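Local coordinates for protein Vlm2 (Streptomyces tsusimaensis, PDB 6ECB) that contributes to making the depsipeptide valinomycin as part of a nonribosomal peptide synthetase, this piece being its thioesterase domain of the alpha/beta-hydrolase type, at residues Ala26-Leu31 against His68-Pro73; Pro45-Thr50 against His218-Ser223; Gly128-Gly133 against Lys232-Ile237; Asp138-Leu143 against Arg251-Trp256; His238-Lys243 against Asp290-Leu295. All blocks are in the same frame, centred on the assembly; numbering follows the deposited sequence.

Contact 1 of 5, residues Ala26-Leu31 against His68-Pro73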
# COMPACT_ATOMS: atom_id res chain seq x y z
N ALA A 26 8.46 -12.87 1.47
CA ALA A 26 7.28 -12.21 0.97
C ALA A 26 6.82 -12.90 -0.31
O ALA A 26 7.56 -13.68 -0.93
CB ALA A 26 7.55 -10.74 0.72
N LYS A 27 5.59 -12.61 -0.70
CA LYS A 27 4.88 -13.33 -1.75
C LYS A 27 4.42 -12.31 -2.77
O LYS A 27 3.78 -11.33 -2.41
CB LYS A 27 3.69 -14.07 -1.13
CG LYS A 27 2.71 -14.72 -2.06
CD LYS A 27 1.63 -15.46 -1.24
CE LYS A 27 0.46 -15.92 -2.10
NZ LYS A 27 -0.51 -16.78 -1.35
N LEU A 28 4.74 -12.53 -4.04
CA LEU A 28 4.26 -11.66 -5.11
C LEU A 28 2.88 -12.14 -5.56
O LEU A 28 2.74 -13.30 -5.96
CB LEU A 28 5.27 -11.70 -6.25
CG LEU A 28 5.28 -10.58 -7.26
CD1 LEU A 28 5.53 -9.25 -6.57
CD2 LEU A 28 6.35 -10.87 -8.29
N VAL A 29 1.88 -11.27 -5.48
CA VAL A 29 0.49 -11.62 -5.81
C VAL A 29 0.04 -10.81 -7.03
O VAL A 29 0.15 -9.58 -7.03
CB VAL A 29 -0.44 -11.34 -4.63
CG1 VAL A 29 -1.88 -11.66 -5.02
CG2 VAL A 29 -0.02 -12.16 -3.42
N ARG A 30 -0.49 -11.49 -8.04
CA ARG A 30 -1.04 -10.80 -9.20
C ARG A 30 -2.41 -10.23 -8.87
O ARG A 30 -3.29 -10.95 -8.40
CB ARG A 30 -1.13 -11.78 -10.37
CG ARG A 30 -1.63 -11.17 -11.68
CD ARG A 30 -0.67 -10.10 -12.25
NE ARG A 30 -1.18 -9.59 -13.52
CZ ARG A 30 -0.85 -10.09 -14.71
NH1 ARG A 30 0.01 -11.10 -14.79
NH2 ARG A 30 -1.39 -9.58 -15.82
N LEU A 31 -2.59 -8.93 -9.11
CA LEU A 31 -3.81 -8.24 -8.74
C LEU A 31 -4.74 -7.98 -9.90
O LEU A 31 -5.88 -7.55 -9.65
CB LEU A 31 -3.51 -6.90 -8.08
CG LEU A 31 -2.62 -6.97 -6.84
CD1 LEU A 31 -2.36 -5.61 -6.25
CD2 LEU A 31 -3.29 -7.89 -5.82
N HIS A 68 1.08 -6.24 -9.69
CA HIS A 68 1.36 -7.13 -8.59
C HIS A 68 1.32 -6.35 -7.29
O HIS A 68 1.56 -5.14 -7.26
CB HIS A 68 2.73 -7.78 -8.68
CG HIS A 68 2.88 -8.72 -9.83
ND1 HIS A 68 3.40 -8.34 -11.05
CD2 HIS A 68 2.59 -10.04 -9.93
CE1 HIS A 68 3.43 -9.39 -11.85
NE2 HIS A 68 2.93 -10.43 -11.20
N GLY A 69 1.08 -7.07 -6.19
CA GLY A 69 1.40 -6.55 -4.87
C GLY A 69 2.27 -7.55 -4.14
O GLY A 69 2.23 -8.75 -4.38
N VAL A 70 3.08 -7.02 -3.23
CA VAL A 70 3.88 -7.87 -2.35
C VAL A 70 3.13 -8.05 -1.05
O VAL A 70 2.78 -7.08 -0.38
CB VAL A 70 5.26 -7.28 -2.10
CG1 VAL A 70 6.03 -8.20 -1.18
CG2 VAL A 70 6.00 -7.10 -3.40
N GLU A 71 2.91 -9.30 -0.69
CA GLU A 71 2.30 -9.68 0.57
C GLU A 71 3.41 -9.98 1.57
O GLU A 71 4.36 -10.70 1.26
CB GLU A 71 1.43 -10.90 0.33
CG GLU A 71 0.65 -11.32 1.48
CD GLU A 71 -0.81 -10.95 1.37
OE1 GLU A 71 -1.20 -9.89 0.81
OE2 GLU A 71 -1.56 -11.74 1.91
N ALA A 72 3.27 -9.45 2.78
CA ALA A 72 4.29 -9.68 3.80
C ALA A 72 4.41 -11.17 4.12
O ALA A 72 3.44 -11.93 4.03
CB ALA A 72 3.94 -8.92 5.08
N PRO A 73 5.59 -11.62 4.58
CA PRO A 73 5.68 -12.99 5.08
C PRO A 73 4.79 -13.18 6.29
O PRO A 73 4.55 -12.23 7.05
CB PRO A 73 7.16 -13.14 5.44
CG PRO A 73 7.67 -11.81 5.61
CD PRO A 73 6.85 -10.89 4.73
O HOH W 1 1.61 -12.49 -13.12
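Strand 27-30 is one of the two edge strands of the central sheet and the only strand antiparallel to the others. Four backbone hydrogen bonds sew it to strand 67-71: K27 and E71 exchange one pair, V29 and G69 the other. The straightest, from E71 N to K27 O, is 2.8 Å long with 176° at the hydrogen. The non-hydrogen-bonded pair L28-V70 lies between these rungs and R30-H68 beyond the second; their side chains share one face of the sheet, with helix 86-97 nearby. H68 can be followed outward. Its CB meets L28 CD1 at 3.8 Å, and with CG anti to the carbonyl carbon (chi1 -67°) the imidazole is slotted between two neighbours. L28 lies over one face, CG approaching H68 CD2 to 3.8 Å. On the opposite face R30 CD makes a CH-pi contact, 4.1 Å from the ring centroid. At the tip, H68 NE2 shares a water with R30 NH1; NE2 is 3.1 Å from it, while NH1 donates to it over 2.7 Å. R30 NE turns instead to N32. On the sheet face of K27 and V29, the carboxylate of E71 is taken by Y208 and V51 N, not by K27. The backbone fixes the pairing, while the water lets a histidine and an arginine meet at their tips without their nitrogens touching, and the nearby arginine charge would probably disfavour protonating this imidazole.

Contact 2 of 5, residues Pro45-Thr50 against His218-Ser223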
# COMPACT_ATOMS: atom_id res chain seq x y z
N PRO A 45 3.04 -3.16 0.49
CA PRO A 45 1.86 -3.11 1.35
C PRO A 45 1.98 -2.05 2.44
O PRO A 45 3.07 -1.79 2.97
CB PRO A 45 1.83 -4.52 1.97
CG PRO A 45 3.26 -4.91 2.06
CD PRO A 45 3.90 -4.32 0.79
N PRO A 46 0.85 -1.49 2.88
CA PRO A 46 0.84 -0.60 4.04
C PRO A 46 0.91 -1.41 5.33
O PRO A 46 1.10 -2.63 5.28
CB PRO A 46 -0.50 0.11 3.91
CG PRO A 46 -1.37 -0.94 3.41
CD PRO A 46 -0.53 -1.73 2.41
N ALA A 47 0.70 -0.75 6.46
CA ALA A 47 0.79 -1.45 7.75
C ALA A 47 -0.17 -2.62 7.75
O ALA A 47 -1.35 -2.48 7.40
CB ALA A 47 0.48 -0.51 8.90
N GLY A 48 0.33 -3.79 8.16
CA GLY A 48 -0.44 -5.02 8.14
C GLY A 48 -0.03 -5.98 7.04
O GLY A 48 -0.35 -7.18 7.11
N GLY A 49 0.65 -5.47 6.01
CA GLY A 49 1.34 -6.32 5.07
C GLY A 49 0.50 -6.91 3.96
O GLY A 49 1.02 -7.75 3.22
N THR A 50 -0.76 -6.53 3.84
CA THR A 50 -1.66 -7.10 2.85
C THR A 50 -1.68 -6.25 1.59
O THR A 50 -1.48 -5.03 1.65
CB THR A 50 -3.08 -7.23 3.41
OG1 THR A 50 -3.91 -7.90 2.46
CG2 THR A 50 -3.69 -5.88 3.72
N HIS A 218 1.95 -3.97 14.88
CA HIS A 218 3.41 -3.93 14.92
C HIS A 218 3.97 -2.84 14.01
O HIS A 218 4.84 -2.06 14.42
CB HIS A 218 3.96 -5.30 14.50
CG HIS A 218 5.43 -5.31 14.27
ND1 HIS A 218 6.34 -5.30 15.30
CD2 HIS A 218 6.15 -5.34 13.12
CE1 HIS A 218 7.56 -5.31 14.80
NE2 HIS A 218 7.48 -5.34 13.48
N GLN A 219 3.49 -2.78 12.78
CA GLN A 219 4.06 -1.84 11.82
C GLN A 219 3.60 -0.41 12.09
O GLN A 219 4.30 0.55 11.72
CB GLN A 219 3.70 -2.25 10.40
CG GLN A 219 4.33 -3.58 10.01
CD GLN A 219 4.22 -3.87 8.56
OE1 GLN A 219 3.12 -3.92 8.01
NE2 GLN A 219 5.37 -4.04 7.89
N LEU A 220 2.45 -0.25 12.72
CA LEU A 220 2.04 1.07 13.17
C LEU A 220 2.98 1.65 14.21
O LEU A 220 2.94 2.86 14.44
CB LEU A 220 0.61 1.03 13.73
CG LEU A 220 -0.47 0.87 12.66
CD1 LEU A 220 -1.83 0.73 13.30
CD2 LEU A 220 -0.47 2.05 11.67
N MET A 221 3.81 0.82 14.87
CA MET A 221 4.80 1.33 15.79
C MET A 221 6.14 1.67 15.14
O MET A 221 7.04 2.10 15.84
CB MET A 221 5.06 0.30 16.92
CG MET A 221 3.83 -0.11 17.62
SD MET A 221 4.24 -1.28 18.97
CE MET A 221 2.68 -2.11 19.12
N TYR A 222 6.30 1.48 13.82
CA TYR A 222 7.53 1.93 13.16
C TYR A 222 7.77 3.41 13.44
O TYR A 222 6.82 4.20 13.49
CB TYR A 222 7.47 1.72 11.67
CG TYR A 222 7.58 0.29 11.16
CD1 TYR A 222 8.05 -0.74 11.96
CD2 TYR A 222 7.24 0.01 9.86
CE1 TYR A 222 8.15 -2.05 11.44
CE2 TYR A 222 7.35 -1.25 9.34
CZ TYR A 222 7.80 -2.28 10.14
OH TYR A 222 7.87 -3.53 9.54
N SER A 223 9.03 3.77 13.66
CA SER A 223 9.39 5.15 13.98
C SER A 223 9.34 6.03 12.74
O SER A 223 9.84 5.65 11.67
CB SER A 223 10.78 5.18 14.60
OG SER A 223 11.25 6.51 14.66
O HOH W 2 3.95 -3.49 5.26
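The chain turns sharply from P46 to G49 in a type II beta turn, closed by the hydrogen bond from G49 N to P46 O at 3.0 Å. G48 occupies its third position with phi at 106°, where a CB would collide with the preceding carbonyl oxygen, so the backbone alone favours glycine. The polar side chain that meets the turn is Q219, near the end of helix 206-220. Its CG is anti to the carbonyl carbon (chi1 -65°) and the chain then runs extended, carrying the amide to the turn. OE1 accepts from G48 N at 2.8 Å, in the plane of its own carbonyl group, through a somewhat bent bond. A water within bonding distance of both OE1 and P46 O can link them, though it has more acceptors around it than protons to give. In alpha/beta hydrolases the loop after the strand corresponding to 40-44 commonly lends a backbone N-H to the oxyanion hole, and P46 touches the probable nucleophile elbow, so Q219 grips a loop that plausibly borders the active site. Helix 206-220 belongs to the helical region between strands 134-137 and 237-241, where thioesterase domains of this kind carry their lid. The other end of the amide is fixed as well: NE2 donates to Y222 OH, 3.0 Å away in the amide plane, and that hydroxyl also bonds P84 O. The Y222 ring folds back so that Q219 CA sits over its centre. At the root of Q219, A47 CB rests against L220 CD2 at 3.9 Å and Q219 CB at 4.0 Å.

Contact 3 of 5, residues Gly128-Gly133 against Lys232-Ile237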
# COMPACT_ATOMS: atom_id res chain seq x y z
N GLY A 128 21.32 -3.05 -9.32
CA GLY A 128 21.38 -3.03 -10.78
C GLY A 128 20.06 -3.30 -11.46
O GLY A 128 20.03 -3.83 -12.58
N ILE A 129 18.95 -2.99 -10.79
CA ILE A 129 17.60 -3.15 -11.33
C ILE A 129 16.93 -1.79 -11.28
O ILE A 129 16.80 -1.21 -10.20
CB ILE A 129 16.80 -4.17 -10.51
CG1 ILE A 129 17.54 -5.51 -10.50
CG2 ILE A 129 15.36 -4.29 -11.04
CD1 ILE A 129 16.93 -6.51 -9.49
N ARG A 130 16.48 -1.30 -12.43
CA ARG A 130 15.95 0.06 -12.49
C ARG A 130 14.47 0.09 -12.82
O ARG A 130 14.08 -0.08 -13.99
CB ARG A 130 16.73 0.87 -13.52
CG ARG A 130 16.35 2.35 -13.55
CD ARG A 130 17.08 3.09 -14.66
NE ARG A 130 16.73 4.51 -14.66
CZ ARG A 130 17.32 5.44 -13.90
NH1 ARG A 130 18.33 5.15 -13.09
NH2 ARG A 130 16.89 6.70 -13.99
N PRO A 131 13.60 0.30 -11.83
CA PRO A 131 12.17 0.47 -12.13
C PRO A 131 11.95 1.70 -12.99
O PRO A 131 12.78 2.62 -13.05
CB PRO A 131 11.54 0.63 -10.74
CG PRO A 131 12.55 0.07 -9.77
CD PRO A 131 13.89 0.45 -10.40
N LYS A 132 10.79 1.72 -13.64
CA LYS A 132 10.38 2.85 -14.46
C LYS A 132 10.17 4.12 -13.64
O LYS A 132 10.42 5.22 -14.15
CB LYS A 132 9.10 2.48 -15.20
CG LYS A 132 8.64 3.50 -16.22
CD LYS A 132 7.51 2.91 -17.03
CE LYS A 132 6.88 3.94 -17.91
NZ LYS A 132 7.83 4.35 -18.93
N GLY A 133 9.73 3.99 -12.40
CA GLY A 133 9.40 5.14 -11.58
C GLY A 133 8.83 4.68 -10.27
O GLY A 133 8.60 3.48 -10.05
N LYS A 232 18.54 10.45 -2.22
CA LYS A 232 17.74 10.80 -3.38
C LYS A 232 17.60 9.58 -4.28
O LYS A 232 18.54 8.81 -4.47
CB LYS A 232 18.34 11.94 -4.17
CG LYS A 232 18.46 13.27 -3.41
CD LYS A 232 18.61 14.37 -4.42
CE LYS A 232 18.85 15.72 -3.81
NZ LYS A 232 18.58 16.76 -4.83
N LEU A 233 16.42 9.43 -4.84
CA LEU A 233 16.10 8.30 -5.71
C LEU A 233 16.27 8.72 -7.15
O LEU A 233 15.79 9.78 -7.56
CB LEU A 233 14.67 7.83 -5.44
CG LEU A 233 14.19 6.64 -6.23
CD1 LEU A 233 14.92 5.37 -5.84
CD2 LEU A 233 12.69 6.47 -6.00
N ASP A 234 16.99 7.91 -7.93
CA ASP A 234 17.37 8.27 -9.27
C ASP A 234 16.42 7.73 -10.33
O ASP A 234 16.86 7.32 -11.41
CB ASP A 234 18.80 7.76 -9.53
CG ASP A 234 19.35 8.23 -10.85
OD1 ASP A 234 19.14 9.40 -11.17
OD2 ASP A 234 19.97 7.42 -11.58
N ILE A 235 15.13 7.62 -10.02
CA ILE A 235 14.09 7.40 -11.03
C ILE A 235 12.98 8.41 -10.78
O ILE A 235 12.90 8.99 -9.69
CB ILE A 235 13.53 5.96 -10.97
CG1 ILE A 235 12.86 5.68 -9.62
CG2 ILE A 235 14.65 4.95 -11.25
CD1 ILE A 235 12.30 4.24 -9.53
N PRO A 236 12.11 8.65 -11.75
CA PRO A 236 11.08 9.68 -11.56
C PRO A 236 10.08 9.26 -10.51
O PRO A 236 9.72 8.09 -10.40
CB PRO A 236 10.40 9.79 -12.94
CG PRO A 236 11.27 9.05 -13.87
CD PRO A 236 12.12 8.13 -13.13
N ILE A 237 9.60 10.25 -9.76
CA ILE A 237 8.59 10.04 -8.73
C ILE A 237 7.31 10.74 -9.17
O ILE A 237 7.35 11.89 -9.63
CB ILE A 237 9.07 10.59 -7.38
CG1 ILE A 237 10.39 9.95 -7.00
CG2 ILE A 237 8.02 10.36 -6.33
CD1 ILE A 237 10.94 10.46 -5.72
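R130 NH1 is the best-held polar atom here, and one well-defined bond grips it: a salt bridge to D234 OD2, 3.2 Å long and nearly straight, with 170° at the hydrogen. The carboxylate oxygen lies in the guanidinium plane, yet the donor stands well above the carboxylate plane, the two groups being turned 74° apart. D234 O is near too, 2.7 Å from R130 NH2. The arginine chain, extended from CG to NE, brings its guanidinium over I235, whose CG2 lies centrally on one face, 3.8 Å from CZ. I235 places CG1 between backbone N and carbonyl carbon (chi1 62°), sending CD1 the other way, to G133 C at 3.6 Å and P131 CB at 3.9 Å. An alanine here would remove both branches, and would probably loosen the support under the guanidinium along with the packing against P131 and G133. The two segments lead into the adjacent parallel strands 134-137 and 237-241, and G133 CA already sits 3.2 Å from P236 O. An exposed charge pair thus rests on a buried aliphatic side chain, with apolar packing at the strand entrances and the polar bond outside it; solvent would probably weaken the charge attraction.

Contact 4 of 5, residues Asp138-Leu143 against Arg251-Trp256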
# COMPACT_ATOMS: atom_id res chain seq x y z
N ASP A 138 -0.57 9.36 -1.91
CA ASP A 138 -1.13 10.21 -0.86
C ASP A 138 -0.46 10.08 0.51
O ASP A 138 -1.14 10.12 1.54
CB ASP A 138 -2.64 9.95 -0.74
CG ASP A 138 -3.35 11.07 -0.04
OD1 ASP A 138 -3.01 12.24 -0.33
OD2 ASP A 138 -4.27 10.80 0.76
N THR A 139 0.88 9.98 0.55
CA THR A 139 1.58 10.14 1.81
C THR A 139 2.77 11.06 1.56
O THR A 139 3.47 10.90 0.56
CB THR A 139 2.11 8.82 2.44
OG1 THR A 139 2.72 9.11 3.70
CG2 THR A 139 3.12 8.15 1.62
N PRO A 140 3.03 11.99 2.47
CA PRO A 140 4.30 12.73 2.43
C PRO A 140 5.44 11.84 2.87
O PRO A 140 5.24 10.78 3.49
CB PRO A 140 4.10 13.86 3.45
CG PRO A 140 2.70 13.80 3.89
CD PRO A 140 2.24 12.39 3.65
N PRO A 141 6.67 12.28 2.67
CA PRO A 141 7.79 11.47 3.15
C PRO A 141 7.83 11.40 4.66
O PRO A 141 8.27 10.37 5.20
CB PRO A 141 9.03 12.16 2.55
CG PRO A 141 8.60 13.41 1.99
CD PRO A 141 7.10 13.38 1.79
N ARG A 142 7.36 12.43 5.36
CA ARG A 142 7.11 12.33 6.79
C ARG A 142 5.83 11.52 7.01
O ARG A 142 4.74 11.97 6.62
CB ARG A 142 6.93 13.71 7.42
CG ARG A 142 8.18 14.42 7.66
CD ARG A 142 7.94 15.80 8.31
NE ARG A 142 7.53 15.75 9.71
CZ ARG A 142 8.37 15.71 10.74
NH1 ARG A 142 9.69 15.68 10.55
NH2 ARG A 142 7.90 15.68 11.98
N LEU A 143 5.95 10.36 7.63
CA LEU A 143 4.77 9.53 7.82
C LEU A 143 3.85 10.18 8.86
O LEU A 143 4.32 10.71 9.87
CB LEU A 143 5.16 8.12 8.26
CG LEU A 143 4.00 7.13 8.43
CD1 LEU A 143 3.11 7.01 7.17
CD2 LEU A 143 4.52 5.77 8.84
N ARG A 251 1.10 20.71 3.64
CA ARG A 251 2.36 21.40 3.31
C ARG A 251 3.57 20.48 3.36
O ARG A 251 4.69 20.95 3.09
CB ARG A 251 2.57 22.58 4.26
CG ARG A 251 2.86 22.20 5.69
CD ARG A 251 3.20 23.43 6.53
NE ARG A 251 2.02 24.25 6.67
CZ ARG A 251 1.32 24.46 7.79
NH1 ARG A 251 0.22 25.17 7.73
NH2 ARG A 251 1.71 23.99 8.97
N LEU A 252 3.40 19.19 3.68
CA LEU A 252 4.53 18.27 3.74
C LEU A 252 4.74 17.47 2.47
O LEU A 252 5.77 16.80 2.34
CB LEU A 252 4.36 17.29 4.92
CG LEU A 252 4.31 17.97 6.28
CD1 LEU A 252 4.08 16.90 7.37
CD2 LEU A 252 5.60 18.74 6.54
N PHE A 253 3.80 17.53 1.51
CA PHE A 253 3.95 16.69 0.33
C PHE A 253 5.10 17.14 -0.54
O PHE A 253 5.76 16.30 -1.16
CB PHE A 253 2.65 16.67 -0.48
CG PHE A 253 1.64 15.69 0.05
CD1 PHE A 253 1.66 14.37 -0.37
CD2 PHE A 253 0.70 16.07 0.98
CE1 PHE A 253 0.75 13.45 0.12
CE2 PHE A 253 -0.21 15.13 1.48
CZ PHE A 253 -0.17 13.84 1.05
N SER A 254 5.33 18.45 -0.64
CA SER A 254 6.35 18.96 -1.54
C SER A 254 7.74 18.44 -1.20
O SER A 254 8.64 18.44 -2.06
CB SER A 254 6.34 20.49 -1.53
OG SER A 254 6.79 21.03 -0.28
N ALA A 255 7.93 17.98 0.04
CA ALA A 255 9.23 17.45 0.44
C ALA A 255 9.62 16.19 -0.34
O ALA A 255 10.78 15.79 -0.26
CB ALA A 255 9.24 17.22 1.95
N TRP A 256 8.71 15.56 -1.10
CA TRP A 256 9.17 14.47 -1.96
C TRP A 256 10.28 14.94 -2.89
O TRP A 256 11.14 14.14 -3.24
CB TRP A 256 8.05 13.84 -2.81
CG TRP A 256 7.29 12.84 -2.00
CD1 TRP A 256 6.00 12.92 -1.59
CD2 TRP A 256 7.80 11.60 -1.49
NE1 TRP A 256 5.66 11.81 -0.84
CE2 TRP A 256 6.75 10.99 -0.76
CE3 TRP A 256 9.04 10.94 -1.58
CZ2 TRP A 256 6.92 9.78 -0.10
CZ3 TRP A 256 9.19 9.75 -0.92
CH2 TRP A 256 8.14 9.18 -0.20
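Two successive prolines meet two aromatic rings face on. P140 CG stands over the centre of the F253 ring, 4.0 Å from its centroid and 10° off the normal. P141 CD lies over the five-membered ring of W256, off the middle of the indole, only 3.4 Å from that ring's centroid, while P141 CG reaches A255 CB at 3.9 Å. The indole is held in its rotation by NE1, which donates to T139 O at 2.8 Å with the acceptor lying in the ring plane. P140 CB packs against L252 CB at 3.7 Å, and R142 CD lies farther out along the same leucine. This loop follows strand 134-137 and begins with D138, the likely acid of a Ser-His-Asp triad in an alpha/beta-hydrolase fold, whose OD2 is bonded to H273 ND1. D138 OD1 approaches F253 CZ at 3.5 Å, its carboxylate only 12° from the ring plane, but its hydrogen bonds come from T242 N and H245. F253, beside the aspartate, and W256, beside the chain just after it, would then be second-shell groups. Behind them, V239 of strand 237-241 touches both rings, F253 also meets H245, and P229 packs on both P141 and W256.

Contact 5 of 5, residues His238-Lys243 against Asp290-Leu295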
# COMPACT_ATOMS: atom_id res chain seq x y z
N HIS A 238 6.17 10.04 -9.03
CA HIS A 238 4.85 10.62 -9.24
C HIS A 238 4.12 10.54 -7.92
O HIS A 238 3.96 9.44 -7.39
CB HIS A 238 4.03 9.87 -10.28
CG HIS A 238 4.29 10.31 -11.68
ND1 HIS A 238 5.38 9.87 -12.38
CD2 HIS A 238 3.62 11.17 -12.50
CE1 HIS A 238 5.38 10.41 -13.58
NE2 HIS A 238 4.33 11.21 -13.69
N VAL A 239 3.68 11.68 -7.40
CA VAL A 239 2.98 11.77 -6.13
C VAL A 239 1.53 12.11 -6.43
O VAL A 239 1.25 13.16 -7.01
CB VAL A 239 3.61 12.85 -5.23
CG1 VAL A 239 2.89 12.95 -3.88
CG2 VAL A 239 5.11 12.61 -5.03
N PHE A 240 0.61 11.25 -6.04
CA PHE A 240 -0.82 11.47 -6.22
C PHE A 240 -1.37 11.80 -4.84
O PHE A 240 -1.31 10.96 -3.94
CB PHE A 240 -1.50 10.23 -6.82
CG PHE A 240 -1.03 9.91 -8.20
CD1 PHE A 240 0.13 9.15 -8.40
CD2 PHE A 240 -1.70 10.39 -9.31
CE1 PHE A 240 0.60 8.90 -9.67
CE2 PHE A 240 -1.24 10.14 -10.60
CZ PHE A 240 -0.08 9.38 -10.77
N ARG A 241 -1.90 13.02 -4.68
CA ARG A 241 -2.28 13.49 -3.35
C ARG A 241 -3.72 13.96 -3.33
O ARG A 241 -4.16 14.71 -4.21
CB ARG A 241 -1.36 14.64 -2.87
CG ARG A 241 -1.27 15.76 -3.85
CD ARG A 241 -0.64 17.02 -3.24
NE ARG A 241 -0.31 17.99 -4.29
CZ ARG A 241 0.67 18.88 -4.21
NH1 ARG A 241 1.43 18.97 -3.12
NH2 ARG A 241 0.89 19.68 -5.23
N THR A 242 -4.41 13.57 -2.27
CA THR A 242 -5.75 14.08 -2.02
C THR A 242 -5.65 15.50 -1.45
O THR A 242 -4.57 15.96 -1.06
CB THR A 242 -6.53 13.16 -1.07
OG1 THR A 242 -5.87 13.03 0.20
CG2 THR A 242 -6.71 11.78 -1.69
N LYS A 243 -6.78 16.19 -1.43
CA LYS A 243 -6.81 17.62 -1.15
C LYS A 243 -7.67 17.97 0.06
O LYS A 243 -8.10 19.12 0.19
CB LYS A 243 -7.27 18.39 -2.38
CG LYS A 243 -6.37 18.21 -3.60
CD LYS A 243 -4.85 18.38 -3.29
CE LYS A 243 -4.53 19.78 -2.73
NZ LYS A 243 -4.85 20.86 -3.70
N ASP A 290 -3.51 6.18 -14.98
CA ASP A 290 -3.43 5.81 -16.39
C ASP A 290 -2.89 6.96 -17.22
O ASP A 290 -2.00 6.78 -18.07
CB ASP A 290 -4.80 5.42 -16.93
CG ASP A 290 -5.25 4.02 -16.53
OD1 ASP A 290 -4.43 3.19 -16.12
OD2 ASP A 290 -6.48 3.76 -16.68
N ARG A 291 -3.42 8.16 -16.99
CA ARG A 291 -3.05 9.31 -17.82
C ARG A 291 -1.59 9.70 -17.61
O ARG A 291 -0.89 10.02 -18.57
CB ARG A 291 -3.95 10.50 -17.49
CG ARG A 291 -3.59 11.78 -18.25
CD ARG A 291 -4.49 12.95 -17.81
NE ARG A 291 -5.89 12.53 -17.67
CZ ARG A 291 -6.83 13.24 -17.04
NH1 ARG A 291 -6.52 14.41 -16.49
NH2 ARG A 291 -8.06 12.77 -16.96
N HIS A 292 -1.15 9.73 -16.35
CA HIS A 292 0.18 10.23 -16.03
C HIS A 292 1.27 9.19 -16.11
O HIS A 292 2.42 9.55 -16.41
CB HIS A 292 0.17 10.85 -14.63
CG HIS A 292 -0.54 12.15 -14.57
ND1 HIS A 292 0.07 13.35 -14.86
CD2 HIS A 292 -1.83 12.45 -14.27
CE1 HIS A 292 -0.81 14.33 -14.74
NE2 HIS A 292 -1.97 13.81 -14.38
N CYS A 293 0.95 7.91 -15.88
CA CYS A 293 1.96 6.87 -15.77
C CYS A 293 1.74 5.68 -16.69
O CYS A 293 2.69 4.93 -16.91
CB CYS A 293 2.03 6.35 -14.33
SG CYS A 293 2.59 7.63 -13.17
N GLY A 294 0.54 5.46 -17.20
CA GLY A 294 0.24 4.29 -17.99
C GLY A 294 0.37 4.52 -19.48
O GLY A 294 0.86 5.55 -19.95
N LEU A 295 -0.09 3.55 -20.22
CA LEU A 295 -0.06 3.61 -21.67
C LEU A 295 -1.23 4.46 -22.14
O LEU A 295 -2.36 4.23 -21.72
CB LEU A 295 -0.15 2.20 -22.23
CG LEU A 295 0.08 1.91 -23.70
CD1 LEU A 295 1.50 2.24 -24.07
CD2 LEU A 295 -0.21 0.45 -23.93
O HOH W 3 2.96 13.17 -15.57
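A cysteine sulfur sits squarely above an imidazole: C293 SG is 3.6 Å from the centroid of the H238 ring, 14° off its normal, and nearest to CG at 3.5 Å. The same sulfur meets F240 in another way, in the plane of the phenyl ring at its edge, 4.0 Å from CZ. SG is anti to the carbonyl carbon (chi1 -64°), and so reaches from the helix to both side chains, which lie two positions apart on the strand, on the same side of it. F240 CZ also touches H292 CB at 4.1 Å. The two histidines are joined through a water lying in both ring planes, 3.0 Å from H238 NE2 and 3.0 Å from H292 ND1. At H238, an alanine would take away the imidazole, and would probably cost the sulfur its aromatic face and break the water link to H292. C293 belongs to the last turn of helix 281-293, which G294 closes by donating to D290 O; the carbonyl of C293 is bonded to Y106 OH, on another strand of the sheet. Packing of a C-terminal helix against the parallel strands in this way is typical of the alpha/beta-hydrolase fold.

How the contacts relate
From the N terminus, contact 1 closes first, bringing 68-73 back to the edge strand. It crosses contact 2, whose first segment, 45-50, lies inside that loop and waits for 218-223; the two touch where A72 N probably bonds to G49 O. Contacts 3 and 4 open within contact 2 and close after it, so both cross it, and they cross each other as well. Contact 3 joins the entrances of strands 134-137 and 237-241, contact 4 the loops beyond their far ends. Contact 5 crosses contact 4, meeting it at D138 and T242, and adds the C-terminal helix. It follows contact 3 directly in sequence. Crossing, not nesting, links sheet, helical insertion and C-terminal helix.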